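PDB 3GZA: putative alpha-L-fucosidase from Bacteroides thetaiotaomicron VPI-5482, which probably hydrolyses alpha-L-fucosidic bonds, as a glycoside hydrolase of family 29. Local coordinates for residues 176-181 / 312-317. Numbering follows the deposited sequence.
Sequences LYMIWF and TLILGL
Ile-314 reaches from strand 312-317 across the inside of the barrel to Trp-180 and Met-178 of strand 178-181. Its CD1 does most of the touching, 3.8 Å from CZ3 of Trp-180 and 4.2 Å from CE of Met-178. The two strands are not neighbours in the sheet: Trp-180 and Ile-314, the residues whose CA atoms are nearest each other, are 12.0 Å apart between those atoms, so the gap is bridged by side chains, not by backbone. The CG1-CD1 arm of Ile-314 is fully extended (chi2 -179°), while its CG2 branch lies 4.2 Å from the same CZ3 of Trp-180; a branched isoleucine thus sets two methyls against one ring atom. The indole, with CG anti to the backbone N (chi1 -179°), presents its large apolar benzene ring, which CD1 approaches obliquely. Met-178, a selenomethionine here, meets CD1 tip to tip: methionine's long unbranched chain can bend at its last torsion to bring its methyl there. CE also lies at the edge of the Tyr-177 ring, in its plane. Phe-75, from strand 75-79, touches both Met-178 and Ile-314, bringing an intervening strand into the cluster. Such packing from opposite walls is characteristic of a TIM-barrel core. The contact is wholly apolar, whereas NE1 of Trp-180 hydrogen-bonds O2S of a bound EPE buffer molecule, probably from the crystallisation liquor, consistent with an indole that packs on apolar side chains at one end and offers its N-H to a polar ligand at the other.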
ATOM      1  N   LEU A 176      22.691   1.707  14.951  1.00 25.33           N
ATOM      2  CA  LEU A 176      23.006   1.145  13.655  1.00 26.25           C
ATOM      3  C   LEU A 176      24.400   1.566  13.139  1.00 25.27           C
ATOM      4  O   LEU A 176      24.924   2.632  13.461  1.00 26.01           O
ATOM      5  CB  LEU A 176      21.983   1.625  12.629  1.00 25.38           C
ATOM      6  CG  LEU A 176      20.524   1.291  12.960  1.00 27.99           C
ATOM      7  CD1 LEU A 176      19.561   1.954  11.980  1.00 28.94           C
ATOM      8  CD2 LEU A 176      20.341  -0.214  13.043  1.00 26.63           C
ATOM      9  N   TYR A 177      24.944   0.674  12.333  1.00 25.15           N
ATOM     10  CA  TYR A 177      26.261   0.853  11.747  1.00 24.36           C
ATOM     11  C   TYR A 177      26.201   1.838  10.609  1.00 25.56           C
ATOM     12  O   TYR A 177      27.055   2.705  10.510  1.00 23.86           O
ATOM     13  CB  TYR A 177      26.770  -0.519  11.273  1.00 24.99           C
ATOM     14  CG  TYR A 177      28.177  -0.479  10.728  1.00 25.31           C
ATOM     15  CD1 TYR A 177      29.271  -0.516  11.567  1.00 25.17           C
ATOM     16  CD2 TYR A 177      28.417  -0.495   9.341  1.00 25.70           C
ATOM     17  CE1 TYR A 177      30.580  -0.495  11.061  1.00 25.90           C
ATOM     18  CE2 TYR A 177      29.725  -0.434   8.855  1.00 23.92           C
ATOM     19  CZ  TYR A 177      30.798  -0.490   9.709  1.00 24.56           C
ATOM     20  OH  TYR A 177      32.084  -0.488   9.199  1.00 26.50           O
HETATM   21  N   MSE A 178      25.235   1.629   9.721  1.00 25.36           N
HETATM   22  CA  MSE A 178      25.019   2.546   8.625  1.00 25.12           C
HETATM   23  C   MSE A 178      23.556   2.498   8.241  1.00 26.21           C
HETATM   24  O   MSE A 178      22.834   1.530   8.592  1.00 25.83           O
HETATM   25  CB  MSE A 178      25.799   2.109   7.359  1.00 25.78           C
HETATM   26  CG  MSE A 178      25.361   0.861   6.698  1.00 24.26           C
HETATM   27 SE   MSE A 178      26.104   0.562   4.973  0.75 25.25          SE
HETATM   28  CE  MSE A 178      27.929   0.163   5.476  1.00 26.70           C
ATOM     29  N   ILE A 179      23.156   3.555   7.538  1.00 25.17           N
ATOM     30  CA  ILE A 179      21.900   3.628   6.780  0.50 24.85           C
ATOM     31  C   ILE A 179      22.403   3.832   5.352  1.00 25.40           C
ATOM     32  O   ILE A 179      23.138   4.791   5.095  1.00 27.04           O
ATOM     33  CB  ILE A 179      20.945   4.765   7.135  0.50 24.87           C
ATOM     34  CG1 ILE A 179      20.307   4.529   8.524  0.50 23.33           C
ATOM     35  CG2 ILE A 179      19.877   4.921   6.024  0.50 25.29           C
ATOM     36  CD1 ILE A 179      19.391   3.315   8.670  0.50 24.47           C
ATOM     37  N   TRP A 180      22.031   2.909   4.464  1.00 25.01           N
ATOM     38  CA  TRP A 180      22.415   2.890   3.064  1.00 24.55           C
ATOM     39  C   TRP A 180      21.168   3.051   2.228  1.00 25.19           C
ATOM     40  O   TRP A 180      20.289   2.204   2.242  1.00 26.66           O
ATOM     41  CB  TRP A 180      23.040   1.539   2.736  1.00 25.08           C
ATOM     42  CG  TRP A 180      23.543   1.269   1.325  1.00 24.82           C
ATOM     43  CD1 TRP A 180      23.263   1.963   0.168  1.00 25.25           C
ATOM     44  CD2 TRP A 180      24.354   0.156   0.924  1.00 25.19           C
ATOM     45  NE1 TRP A 180      23.893   1.395  -0.894  1.00 26.50           N
ATOM     46  CE2 TRP A 180      24.569   0.277  -0.465  1.00 24.88           C
ATOM     47  CE3 TRP A 180      24.942  -0.915   1.613  1.00 27.22           C
ATOM     48  CZ2 TRP A 180      25.316  -0.638  -1.179  1.00 27.45           C
ATOM     49  CZ3 TRP A 180      25.695  -1.823   0.895  1.00 28.61           C
ATOM     50  CH2 TRP A 180      25.830  -1.713  -0.491  1.00 27.91           C
ATOM     51  N   PHE A 181      21.095   4.136   1.489  1.00 24.12           N
ATOM     52  CA  PHE A 181      19.987   4.377   0.584  1.00 25.30           C
ATOM     53  C   PHE A 181      20.359   3.932  -0.814  1.00 25.66           C
ATOM     54  O   PHE A 181      21.465   4.257  -1.293  1.00 25.82           O
ATOM     55  CB  PHE A 181      19.645   5.846   0.560  1.00 24.77           C
ATOM     56  CG  PHE A 181      19.079   6.349   1.859  1.00 23.99           C
ATOM     57  CD1 PHE A 181      17.743   6.173   2.121  1.00 27.77           C
ATOM     58  CD2 PHE A 181      19.837   7.071   2.755  1.00 26.57           C
ATOM     59  CE1 PHE A 181      17.166   6.649   3.304  1.00 27.43           C
ATOM     60  CE2 PHE A 181      19.259   7.519   3.976  1.00 26.97           C
ATOM     61  CZ  PHE A 181      17.927   7.291   4.218  1.00 26.41           C
ATOM     62  N   THR A 312      37.036  -0.693   2.488  1.00 24.47           N
ATOM     63  CA  THR A 312      36.243  -1.691   3.148  1.00 25.01           C
ATOM     64  C   THR A 312      35.371  -2.366   2.096  1.00 24.58           C
ATOM     65  O   THR A 312      34.720  -1.711   1.274  1.00 24.59           O
ATOM     66  CB  THR A 312      35.472  -1.111   4.318  1.00 24.71           C
ATOM     67  OG1 THR A 312      36.434  -0.864   5.374  1.00 25.24           O
ATOM     68  CG2 THR A 312      34.350  -2.077   4.808  1.00 26.03           C
ATOM     69  N   LEU A 313      35.338  -3.691   2.137  1.00 24.49           N
ATOM     70  CA  LEU A 313      34.682  -4.528   1.146  1.00 24.02           C
ATOM     71  C   LEU A 313      33.340  -5.017   1.657  1.00 24.21           C
ATOM     72  O   LEU A 313      33.250  -5.569   2.777  1.00 25.80           O
ATOM     73  CB  LEU A 313      35.577  -5.722   0.861  1.00 24.98           C
ATOM     74  CG  LEU A 313      35.045  -6.864  -0.012  1.00 23.67           C
ATOM     75  CD1 LEU A 313      34.758  -6.364  -1.463  1.00 25.94           C
ATOM     76  CD2 LEU A 313      35.994  -8.104  -0.045  1.00 24.85           C
ATOM     77  N   ILE A 314      32.306  -4.876   0.824  1.00 23.89           N
ATOM     78  CA  ILE A 314      30.988  -5.354   1.134  1.00 24.89           C
ATOM     79  C   ILE A 314      30.592  -6.495   0.188  1.00 24.20           C
ATOM     80  O   ILE A 314      30.571  -6.301  -1.012  1.00 24.36           O
ATOM     81  CB  ILE A 314      29.906  -4.243   1.097  1.00 25.40           C
ATOM     82  CG1 ILE A 314      30.322  -3.114   2.069  1.00 27.67           C
ATOM     83  CG2 ILE A 314      28.516  -4.846   1.449  1.00 26.97           C
ATOM     84  CD1 ILE A 314      29.289  -1.915   2.137  1.00 25.20           C
ATOM     85  N   LEU A 315      30.300  -7.657   0.747  1.00 24.76           N
ATOM     86  CA  LEU A 315      29.846  -8.769  -0.035  1.00 24.50           C
ATOM     87  C   LEU A 315      28.326  -8.856  -0.097  1.00 26.05           C
ATOM     88  O   LEU A 315      27.666  -8.803   0.952  1.00 25.87           O
ATOM     89  CB  LEU A 315      30.388 -10.079   0.573  1.00 24.82           C
ATOM     90  CG  LEU A 315      31.906 -10.294   0.661  1.00 25.73           C
ATOM     91  CD1 LEU A 315      32.210 -11.560   1.474  1.00 27.31           C
ATOM     92  CD2 LEU A 315      32.534 -10.363  -0.738  1.00 27.68           C
ATOM     93  N   GLY A 316      27.781  -9.059  -1.290  1.00 25.28           N
ATOM     94  CA  GLY A 316      26.332  -9.239  -1.458  1.00 24.37           C
ATOM     95  C   GLY A 316      25.927 -10.681  -1.353  1.00 22.98           C
ATOM     96  O   GLY A 316      26.269 -11.554  -2.217  1.00 25.24           O
ATOM     97  N   LEU A 317      25.197 -10.941  -0.284  1.00 23.61           N
ATOM     98  CA  LEU A 317      24.738 -12.289   0.016  1.00 23.04           C
ATOM     99  C   LEU A 317      23.236 -12.407  -0.236  1.00 25.06           C
ATOM    100  O   LEU A 317      22.477 -11.452  -0.114  1.00 26.17           O
ATOM    101  CB  LEU A 317      25.090 -12.635   1.457  1.00 23.93           C
ATOM    102  CG  LEU A 317      26.569 -12.483   1.822  1.00 26.15           C
ATOM    103  CD1 LEU A 317      26.834 -12.994   3.250  1.00 26.93           C
ATOM    104  CD2 LEU A 317      27.531 -13.113   0.747  1.00 25.21           C
TER